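Long-range contact in dihydroorotase (Saccharomyces cerevisiae S288C, PDB 6L0A), which catalyses the reversible, zinc-dependent interconversion of N-carbamoyl-L-aspartate and dihydroorotate in de novo pyrimidine biosynthesis: residues C[210-214]-C[229-233]. Residues are numbered along the deposited sequence; the frame is centred on the assembly and turned at random.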
# COMPACT_ATOMS: atom_id res chain seq x y z
N THR C 210 0.22 8.33 -16.78
CA THR C 210 1.55 7.76 -16.72
C THR C 210 1.55 6.39 -17.39
O THR C 210 0.51 5.81 -17.69
CB THR C 210 2.01 7.58 -15.28
OG1 THR C 210 1.22 6.54 -14.68
CG2 THR C 210 1.87 8.88 -14.50
N ALA C 211 2.76 5.87 -17.59
CA ALA C 211 2.88 4.48 -18.01
C ALA C 211 2.47 3.53 -16.89
O ALA C 211 1.72 2.58 -17.11
CB ALA C 211 4.31 4.19 -18.45
N HIS C 212 2.93 3.79 -15.66
CA HIS C 212 2.78 2.77 -14.63
C HIS C 212 1.35 2.66 -14.12
O HIS C 212 0.92 1.58 -13.69
CB HIS C 212 3.76 3.00 -13.48
CG HIS C 212 3.80 4.40 -12.96
ND1 HIS C 212 4.49 5.41 -13.60
CD2 HIS C 212 3.29 4.94 -11.83
CE1 HIS C 212 4.37 6.53 -12.89
NE2 HIS C 212 3.66 6.26 -11.81
N HIS C 213 0.57 3.74 -14.19
CA HIS C 213 -0.82 3.62 -13.77
C HIS C 213 -1.69 2.89 -14.79
O HIS C 213 -2.83 2.57 -14.47
CB HIS C 213 -1.41 5.00 -13.47
CG HIS C 213 -0.85 5.62 -12.22
ND1 HIS C 213 -0.04 6.74 -12.23
CD2 HIS C 213 -1.00 5.28 -10.91
CE1 HIS C 213 0.30 7.04 -10.98
NE2 HIS C 213 -0.28 6.18 -10.17
N LEU C 214 -1.18 2.65 -16.01
CA LEU C 214 -1.88 1.80 -16.97
C LEU C 214 -1.66 0.32 -16.70
O LEU C 214 -2.34 -0.51 -17.31
CB LEU C 214 -1.43 2.14 -18.39
CG LEU C 214 -1.60 3.61 -18.80
CD1 LEU C 214 -1.25 3.80 -20.28
CD2 LEU C 214 -3.01 4.10 -18.50
N CYS C 229 4.14 5.00 -5.64
CA CYS C 229 4.32 6.37 -6.07
C CYS C 229 3.10 7.16 -5.61
O CYS C 229 2.17 6.61 -5.04
CB CYS C 229 4.45 6.43 -7.59
SG CYS C 229 2.88 5.77 -8.31
N LYS C 230 3.11 8.47 -5.85
CA LYS C 230 1.94 9.28 -5.58
C LYS C 230 1.44 9.90 -6.89
O LYS C 230 2.26 10.26 -7.75
CB LYS C 230 2.24 10.41 -4.55
CG LYS C 230 2.74 9.90 -3.17
CD LYS C 230 1.74 8.99 -2.49
CE LYS C 230 0.53 9.75 -2.01
NZ LYS C 230 0.79 10.51 -0.71
N PRO C 231 0.12 9.95 -7.13
CA PRO C 231 -0.91 9.28 -6.33
C PRO C 231 -0.74 7.78 -6.45
O PRO C 231 -0.19 7.30 -7.46
CB PRO C 231 -2.24 9.76 -6.94
CG PRO C 231 -1.87 10.82 -7.98
CD PRO C 231 -0.44 10.54 -8.36
N VAL C 232 -1.13 7.04 -5.41
CA VAL C 232 -0.94 5.60 -5.43
C VAL C 232 -1.82 4.99 -6.50
O VAL C 232 -2.89 5.52 -6.83
CB VAL C 232 -1.24 4.99 -4.04
CG1 VAL C 232 -0.37 5.65 -2.95
CG2 VAL C 232 -2.73 5.09 -3.71
N ALA C 233 -1.38 3.86 -7.05
CA ALA C 233 -2.24 3.06 -7.92
C ALA C 233 -3.39 2.48 -7.10
O ALA C 233 -3.20 2.04 -5.96
CB ALA C 233 -1.43 1.94 -8.58
O HOH W 1 2.93 8.88 -10.39
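Class II dihydroorotase belongs to the metallo-dependent hydrolases, whose TIM-barrel fold carries the active site at the C-terminal ends of its strands. Residues 210-214 form the turn that follows strand 205-209; residues 229-233 lie in the loop between helix 218-221 and helix 236-246. One direct hydrogen bond crosses: His-213 NE2 donates to Pro-231 O at 2.9 Å. Within 210-214, the other ring nitrogen, His-213 ND1, is hydrogen-bonded to Thr-210 OG1 at 2.8 Å. Thr-210 OG1 also accepts from His-213 N (2.9 Å), an ST motif, so the imidazole is held from its own turn while it reaches across. Water 1 makes a further link, 3.1 Å from both His-212 NE2 and Lys-230 O. Non-polar contact is modest: the His-213 edge rests on Ala-233, with His-213 CD2 3.9 Å from Ala-233 CA. Beyond the contact, the CA-to-CB bond of Lys-230 points away from 210-214, and the residue touches the bound malate; Pro-231, preceded by a cis peptide bond, packs against the zinc ligand His-180. Sulfur-aromatic contacts complete the join: Cys-229 SG sits 4.4 Å from the ring centroids of both His-212 and His-213, at the edge of the His-212 ring and 3.6 Å from His-212 NE2.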